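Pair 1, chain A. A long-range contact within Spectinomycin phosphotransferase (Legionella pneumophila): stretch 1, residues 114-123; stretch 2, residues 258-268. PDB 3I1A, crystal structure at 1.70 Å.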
# COMPACT_ATOMS: atom_id res chain seq x y z
N THR A 114 13.62 -7.25 13.09
CA THR A 114 14.77 -7.25 13.98
C THR A 114 15.48 -5.89 13.74
O THR A 114 15.17 -5.18 12.80
CB THR A 114 15.76 -8.36 13.63
OG1 THR A 114 16.24 -8.16 12.29
CG2 THR A 114 15.09 -9.73 13.72
N GLY A 115 16.44 -5.55 14.60
CA GLY A 115 17.16 -4.30 14.41
C GLY A 115 17.85 -4.30 13.07
O GLY A 115 17.87 -3.30 12.35
N LYS A 116 18.45 -5.45 12.73
CA LYS A 116 19.15 -5.59 11.46
C LYS A 116 18.19 -5.34 10.29
O LYS A 116 18.53 -4.62 9.32
CB LYS A 116 19.77 -6.98 11.39
CG LYS A 116 20.59 -7.24 10.15
CD LYS A 116 21.33 -8.56 10.29
CE LYS A 116 22.30 -8.78 9.15
NZ LYS A 116 22.93 -10.12 9.30
N GLN A 117 16.98 -5.88 10.39
CA GLN A 117 15.98 -5.69 9.34
C GLN A 117 15.48 -4.24 9.28
O GLN A 117 15.13 -3.75 8.21
CB GLN A 117 14.82 -6.68 9.53
CG GLN A 117 15.29 -8.12 9.35
CD GLN A 117 14.30 -9.17 9.85
OE1 GLN A 117 13.47 -8.91 10.70
NE2 GLN A 117 14.43 -10.38 9.34
N TRP A 118 15.44 -3.55 10.41
CA TRP A 118 14.99 -2.16 10.40
C TRP A 118 16.04 -1.35 9.63
O TRP A 118 15.70 -0.49 8.84
CB TRP A 118 14.86 -1.60 11.80
CG TRP A 118 13.52 -1.86 12.40
CD1 TRP A 118 13.23 -2.73 13.40
CD2 TRP A 118 12.28 -1.24 12.03
NE1 TRP A 118 11.88 -2.68 13.70
CE2 TRP A 118 11.28 -1.78 12.87
CE3 TRP A 118 11.93 -0.27 11.09
CZ2 TRP A 118 9.94 -1.38 12.79
CZ3 TRP A 118 10.58 0.13 11.00
CH2 TRP A 118 9.61 -0.43 11.85
N LYS A 119 17.31 -1.66 9.87
CA LYS A 119 18.38 -0.96 9.17
C LYS A 119 18.32 -1.23 7.67
O LYS A 119 18.46 -0.30 6.86
CB LYS A 119 19.75 -1.39 9.72
CG LYS A 119 20.01 -0.85 11.12
CD LYS A 119 21.38 -1.26 11.68
CE LYS A 119 21.51 -0.78 13.14
NZ LYS A 119 22.70 -1.32 13.86
N GLN A 120 18.08 -2.49 7.30
CA GLN A 120 17.98 -2.89 5.89
C GLN A 120 16.79 -2.17 5.24
O GLN A 120 16.88 -1.73 4.09
CB GLN A 120 17.78 -4.41 5.79
CG GLN A 120 17.59 -4.90 4.37
CD GLN A 120 17.37 -6.40 4.27
OE1 GLN A 120 16.89 -7.05 5.22
NE2 GLN A 120 17.68 -6.96 3.09
N LEU A 121 15.69 -2.02 5.98
CA LEU A 121 14.52 -1.33 5.42
C LEU A 121 14.89 0.13 5.16
O LEU A 121 14.51 0.71 4.13
CB LEU A 121 13.32 -1.43 6.37
CG LEU A 121 12.07 -0.61 5.98
CD1 LEU A 121 11.49 -1.14 4.65
CD2 LEU A 121 11.02 -0.70 7.08
N GLY A 122 15.63 0.74 6.09
CA GLY A 122 16.06 2.11 5.90
C GLY A 122 16.97 2.22 4.68
O GLY A 122 16.86 3.15 3.87
N LYS A 123 17.92 1.29 4.55
CA LYS A 123 18.83 1.29 3.40
C LYS A 123 18.08 1.16 2.06
O LYS A 123 18.35 1.88 1.10
CB LYS A 123 19.83 0.13 3.54
CG LYS A 123 20.81 -0.10 2.38
CD LYS A 123 21.65 -1.37 2.65
CE LYS A 123 20.80 -2.55 3.18
NZ LYS A 123 21.44 -3.94 3.25
N HIS A 258 12.97 2.87 19.32
CA HIS A 258 14.13 2.15 18.78
C HIS A 258 14.01 1.77 17.31
O HIS A 258 15.02 1.63 16.60
CB HIS A 258 14.43 0.89 19.61
CG HIS A 258 13.39 -0.19 19.47
ND1 HIS A 258 12.33 -0.32 20.34
CD2 HIS A 258 13.25 -1.18 18.56
CE1 HIS A 258 11.58 -1.34 19.97
NE2 HIS A 258 12.12 -1.88 18.89
N GLU A 259 12.77 1.60 16.84
CA GLU A 259 12.53 1.23 15.46
C GLU A 259 12.93 2.41 14.60
O GLU A 259 13.53 2.25 13.54
CB GLU A 259 11.04 0.90 15.26
CG GLU A 259 10.60 -0.27 16.15
CD GLU A 259 9.11 -0.47 16.17
OE1 GLU A 259 8.35 0.49 15.85
OE2 GLU A 259 8.69 -1.59 16.52
N ILE A 260 12.59 3.61 15.08
CA ILE A 260 12.93 4.83 14.37
C ILE A 260 14.45 4.99 14.28
O ILE A 260 15.00 5.31 13.22
CB ILE A 260 12.27 6.03 15.06
CG1 ILE A 260 10.75 5.86 15.00
CG2 ILE A 260 12.71 7.33 14.40
CD1 ILE A 260 9.99 6.91 15.76
N GLN A 261 15.13 4.73 15.39
CA GLN A 261 16.59 4.83 15.43
C GLN A 261 17.28 3.88 14.46
O GLN A 261 18.20 4.28 13.75
CB GLN A 261 17.10 4.54 16.85
CG GLN A 261 18.62 4.57 16.97
CD GLN A 261 19.11 4.08 18.33
OE1 GLN A 261 18.32 3.80 19.24
NE2 GLN A 261 20.43 3.97 18.46
N TYR A 262 16.85 2.62 14.45
CA TYR A 262 17.44 1.63 13.56
C TYR A 262 17.13 1.99 12.11
O TYR A 262 18.00 1.92 11.21
CB TYR A 262 16.87 0.23 13.88
CG TYR A 262 17.03 -0.25 15.31
CD1 TYR A 262 16.29 -1.35 15.78
CD2 TYR A 262 17.90 0.38 16.19
CE1 TYR A 262 16.42 -1.79 17.10
CE2 TYR A 262 18.04 -0.06 17.52
CZ TYR A 262 17.30 -1.14 17.97
OH TYR A 262 17.42 -1.56 19.28
N PHE A 263 15.89 2.39 11.85
CA PHE A 263 15.53 2.77 10.49
C PHE A 263 16.44 3.88 9.96
O PHE A 263 17.02 3.73 8.88
CB PHE A 263 14.09 3.26 10.40
CG PHE A 263 13.71 3.74 9.02
CD1 PHE A 263 13.28 2.84 8.04
CD2 PHE A 263 13.86 5.09 8.67
CE1 PHE A 263 13.01 3.27 6.75
CE2 PHE A 263 13.59 5.53 7.37
CZ PHE A 263 13.16 4.61 6.41
N TYR A 264 16.57 4.97 10.71
CA TYR A 264 17.40 6.07 10.22
C TYR A 264 18.87 5.78 10.18
O TYR A 264 19.62 6.42 9.43
CB TYR A 264 17.08 7.34 10.98
CG TYR A 264 15.80 7.95 10.47
CD1 TYR A 264 14.59 7.76 11.13
CD2 TYR A 264 15.80 8.67 9.27
CE1 TYR A 264 13.41 8.27 10.61
CE2 TYR A 264 14.62 9.18 8.74
CZ TYR A 264 13.44 8.99 9.41
OH TYR A 264 12.30 9.53 8.89
N GLU A 265 19.33 4.83 10.99
CA GLU A 265 20.73 4.47 10.89
C GLU A 265 20.93 3.89 9.47
O GLU A 265 21.99 4.05 8.86
CB GLU A 265 21.11 3.43 11.94
CG GLU A 265 22.61 3.15 11.92
CD GLU A 265 23.04 2.15 12.98
OE1 GLU A 265 22.47 2.21 14.10
OE2 GLU A 265 23.95 1.34 12.69
N GLY A 266 19.91 3.22 8.94
CA GLY A 266 20.02 2.66 7.61
C GLY A 266 19.70 3.65 6.50
O GLY A 266 20.34 3.67 5.46
N TYR A 267 18.70 4.49 6.74
CA TYR A 267 18.26 5.47 5.74
C TYR A 267 19.31 6.59 5.58
O TYR A 267 19.51 7.11 4.47
CB TYR A 267 16.92 6.04 6.20
CG TYR A 267 16.20 6.84 5.14
CD1 TYR A 267 15.53 6.21 4.09
CD2 TYR A 267 16.20 8.23 5.19
CE1 TYR A 267 14.87 6.98 3.09
CE2 TYR A 267 15.56 9.00 4.21
CZ TYR A 267 14.91 8.36 3.17
OH TYR A 267 14.33 9.13 2.17
N GLY A 268 19.95 6.96 6.68
CA GLY A 268 20.99 7.97 6.65
C GLY A 268 20.58 9.42 6.68
O GLY A 268 21.10 10.20 7.47
O HOH W 1 10.29 -4.33 15.54

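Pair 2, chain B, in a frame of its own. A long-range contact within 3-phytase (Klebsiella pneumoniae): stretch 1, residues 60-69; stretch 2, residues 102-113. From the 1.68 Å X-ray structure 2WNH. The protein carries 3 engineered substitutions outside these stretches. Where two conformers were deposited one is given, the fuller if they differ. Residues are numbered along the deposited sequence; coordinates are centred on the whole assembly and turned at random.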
# COMPACT_ATOMS: atom_id res chain seq x y z
N GLY B 60 -9.75 23.57 0.91
CA GLY B 60 -11.07 23.09 1.36
C GLY B 60 -11.31 21.65 0.96
O GLY B 60 -11.77 20.85 1.78
N TYR B 61 -11.02 21.31 -0.29
CA TYR B 61 -11.19 19.92 -0.75
C TYR B 61 -10.30 19.00 0.10
O TYR B 61 -10.77 17.97 0.60
CB TYR B 61 -10.81 19.82 -2.22
CG TYR B 61 -11.23 18.54 -2.90
CD1 TYR B 61 -10.49 17.36 -2.75
CD2 TYR B 61 -12.38 18.51 -3.71
CE1 TYR B 61 -10.88 16.19 -3.40
CE2 TYR B 61 -12.79 17.31 -4.35
CZ TYR B 61 -12.01 16.17 -4.19
OH TYR B 61 -12.38 15.00 -4.78
N ALA B 62 -9.02 19.36 0.25
CA ALA B 62 -8.07 18.55 1.04
C ALA B 62 -8.54 18.32 2.47
O ALA B 62 -8.45 17.22 2.97
CB ALA B 62 -6.68 19.17 1.03
N ALA B 63 -9.05 19.37 3.13
CA ALA B 63 -9.56 19.21 4.49
C ALA B 63 -10.76 18.28 4.56
O ALA B 63 -10.89 17.50 5.50
CB ALA B 63 -9.91 20.57 5.09
N VAL B 64 -11.63 18.36 3.55
CA VAL B 64 -12.81 17.48 3.48
C VAL B 64 -12.38 16.03 3.22
O VAL B 64 -12.88 15.10 3.87
CB VAL B 64 -13.87 18.00 2.49
CG1 VAL B 64 -15.01 16.97 2.34
CG2 VAL B 64 -14.48 19.31 3.01
N VAL B 65 -11.42 15.83 2.30
CA VAL B 65 -10.86 14.48 2.11
C VAL B 65 -10.36 13.89 3.43
O VAL B 65 -10.61 12.69 3.72
CB VAL B 65 -9.71 14.46 1.06
CG1 VAL B 65 -8.92 13.09 1.06
CG2 VAL B 65 -10.25 14.75 -0.37
N ASN B 66 -9.67 14.70 4.24
CA ASN B 66 -9.12 14.19 5.53
C ASN B 66 -10.22 13.67 6.45
O ASN B 66 -10.14 12.58 7.02
CB ASN B 66 -8.33 15.27 6.27
CG ASN B 66 -6.99 15.63 5.60
OD1 ASN B 66 -6.45 16.71 5.85
ND2 ASN B 66 -6.47 14.76 4.78
N LYS B 67 -11.29 14.44 6.56
CA LYS B 67 -12.44 14.01 7.36
C LYS B 67 -13.10 12.75 6.76
O LYS B 67 -13.38 11.79 7.50
CB LYS B 67 -13.41 15.20 7.49
CG LYS B 67 -14.64 14.95 8.39
CD LYS B 67 -15.77 14.39 7.57
CE LYS B 67 -17.08 14.36 8.36
NZ LYS B 67 -18.14 13.97 7.35
N GLY B 68 -13.33 12.74 5.44
CA GLY B 68 -13.95 11.60 4.76
C GLY B 68 -13.11 10.32 4.93
O GLY B 68 -13.65 9.22 5.11
N ARG B 69 -11.80 10.45 4.87
CA ARG B 69 -10.91 9.28 4.98
C ARG B 69 -11.03 8.65 6.36
O ARG B 69 -11.22 7.43 6.47
CB ARG B 69 -9.45 9.67 4.73
CG ARG B 69 -8.47 8.49 4.90
CD ARG B 69 -7.00 8.88 4.71
NE ARG B 69 -6.70 9.69 3.52
CZ ARG B 69 -7.14 9.46 2.28
NH1 ARG B 69 -8.00 8.47 2.02
NH2 ARG B 69 -6.76 10.28 1.30
N ARG B 102 -21.29 20.23 -4.65
CA ARG B 102 -20.90 19.07 -5.48
C ARG B 102 -19.45 18.67 -5.20
O ARG B 102 -19.14 17.48 -4.99
CB ARG B 102 -21.12 19.36 -6.97
CG ARG B 102 -22.62 19.41 -7.33
CD ARG B 102 -22.79 19.63 -8.83
NE ARG B 102 -22.37 20.95 -9.28
CZ ARG B 102 -21.45 21.20 -10.21
NH1 ARG B 102 -20.82 20.20 -10.83
NH2 ARG B 102 -21.16 22.46 -10.53
N ALA B 103 -18.54 19.65 -5.16
CA ALA B 103 -17.12 19.31 -5.02
C ALA B 103 -16.86 18.77 -3.60
O ALA B 103 -16.04 17.86 -3.42
CB ALA B 103 -16.25 20.52 -5.31
N THR B 104 -17.55 19.30 -2.60
CA THR B 104 -17.42 18.80 -1.23
C THR B 104 -17.89 17.34 -1.12
O THR B 104 -17.23 16.48 -0.48
CB THR B 104 -18.22 19.69 -0.24
OG1 THR B 104 -17.61 20.98 -0.20
CG2 THR B 104 -18.22 19.08 1.16
N ALA B 105 -19.03 17.05 -1.75
CA ALA B 105 -19.54 15.68 -1.81
C ALA B 105 -18.51 14.75 -2.47
O ALA B 105 -18.28 13.65 -1.97
CB ALA B 105 -20.86 15.66 -2.55
N GLN B 106 -17.94 15.16 -3.60
CA GLN B 106 -16.85 14.39 -4.22
C GLN B 106 -15.68 14.16 -3.26
O GLN B 106 -15.20 13.03 -3.13
CB GLN B 106 -16.36 15.08 -5.50
CG GLN B 106 -17.41 15.09 -6.63
CD GLN B 106 -16.91 15.83 -7.84
OE1 GLN B 106 -17.14 15.42 -9.00
NE2 GLN B 106 -16.19 16.90 -7.59
N ALA B 107 -15.26 15.21 -2.56
CA ALA B 107 -14.15 15.10 -1.60
C ALA B 107 -14.42 14.09 -0.50
O ALA B 107 -13.51 13.33 -0.12
CB ALA B 107 -13.80 16.48 -1.00
N LEU B 108 -15.65 14.05 0.02
CA LEU B 108 -15.96 13.12 1.11
C LEU B 108 -15.83 11.68 0.67
O LEU B 108 -15.24 10.89 1.41
CB LEU B 108 -17.38 13.33 1.64
CG LEU B 108 -17.48 14.56 2.55
CD1 LEU B 108 -18.94 14.99 2.84
CD2 LEU B 108 -16.77 14.33 3.90
N VAL B 109 -16.33 11.34 -0.52
CA VAL B 109 -16.25 9.93 -0.99
C VAL B 109 -14.87 9.58 -1.56
O VAL B 109 -14.43 8.43 -1.48
CB VAL B 109 -17.41 9.53 -1.93
CG1 VAL B 109 -18.72 9.45 -1.14
CG2 VAL B 109 -17.53 10.52 -3.11
N ASP B 110 -14.19 10.59 -2.11
CA ASP B 110 -12.76 10.50 -2.51
C ASP B 110 -11.90 10.04 -1.32
O ASP B 110 -11.07 9.14 -1.45
CB ASP B 110 -12.31 11.90 -3.00
CG ASP B 110 -11.10 11.87 -3.95
OD1 ASP B 110 -10.54 10.80 -4.28
OD2 ASP B 110 -10.72 12.98 -4.40
N GLY B 111 -12.14 10.62 -0.14
CA GLY B 111 -11.44 10.23 1.09
C GLY B 111 -11.93 8.91 1.65
O GLY B 111 -11.13 8.03 2.03
N ALA B 112 -13.25 8.76 1.73
CA ALA B 112 -13.84 7.59 2.40
C ALA B 112 -13.59 6.29 1.66
O ALA B 112 -13.48 5.25 2.30
CB ALA B 112 -15.36 7.78 2.64
N PHE B 113 -13.50 6.35 0.32
CA PHE B 113 -13.32 5.16 -0.52
C PHE B 113 -12.18 5.39 -1.49
O PHE B 113 -12.40 5.69 -2.67
CB PHE B 113 -14.64 4.89 -1.28
CG PHE B 113 -15.84 4.79 -0.36
CD1 PHE B 113 -16.04 3.64 0.41
CD2 PHE B 113 -16.75 5.84 -0.26
CE1 PHE B 113 -17.16 3.54 1.27
CE2 PHE B 113 -17.85 5.78 0.59
CZ PHE B 113 -18.08 4.63 1.35
O HOH W 2 -8.32 8.85 -0.52
O HOH W 3 -10.88 5.95 4.06

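In both pairs two helices pack closely with their N-to-C directions inclined at a signed crossing angle of -44° in pair 1 and -45° in pair 2, and their axes approach to 6.4 and 6.6 Å. Fourteen central residues superpose with an RMSD of 0.4 Å, and the buried surfaces are nearly equal, 581 and 598 Å².

So short an axial distance is possible because a glycine on each helix faces the other. Gly A122 matches Gly B68, and Gly A266 matches Gly B111. A CB on any of the four would point toward the partner helix and collide with its backbone: an ideal CB on Gly A266 would lie 2.0 Å from Lys A119 O, and one on Gly B111 2.3 Å from Val B65 O. With no side chains between them, the backbones touch directly. Gly A122 C lies 3.6 Å from Gly A266 C, and Gly B68 C lies 3.8 Å from Gly B111 C. CA-H...O contacts accompany this approach. Tyr A267 CA is 3.3 Å from Gly A122 O, and its counterpart Ala B112 CA is 3.2 Å from Gly B68 O; likewise Lys A123 CA and Arg B69 CA lie 3.5 and 3.2 Å from Gly A266 O and Gly B111 O. Pair 1 adds a well-directed contact of Gly A266 CA with Lys A119 O at 3.4 Å.

Away from the glycines, the aromatic bulk is distributed differently. In pair 1 the first helix offers Gly A115, and the large Tyr A262 of the second helix occupies the space beside it, its CD1 3.4 Å from Gly A115 CA. In pair 2 the sizes are reversed: Tyr B61 stands at the position of Gly A115 and Ala B107 at that of Tyr A262. The tyrosine ring now comes from the first helix and lies over the small alanine, with Ala B107 CB 3.5 Å from the Tyr B61 ring centroid and almost on the ring normal.

One turn on, Trp A118 matches Val B64. The indole receives Glu A259 CB over one face, 3.5 Å from Trp A118 CZ2, whereas the valine packs its CG1 3.6 Å from Ala B107 CB and 3.5 Å from Leu B108 CG. The matched Phe A263 and Leu B108 both bring their side-chain ends nearer the first helix, but the phenylalanine also lays a ring face against Gly A122, whose CA is 3.4 Å from Phe A263 CE1.

Glu A265 and Asp B110 occupy matching positions but have different partners. Glu A265 OE2 forms a salt bridge, with a weak hydrogen bond, to Lys A119 NZ at 3.2 Å. Val B65, at the lysine position, has no charge to offer; Asp B110 OD2 instead accepts a 2.6 Å hydrogen bond from Tyr B61 OH. Water 2 further links the helices of pair 2, accepting from Arg B69 NH1 at 2.6 Å and donating to Asp B110 O at 2.9 Å.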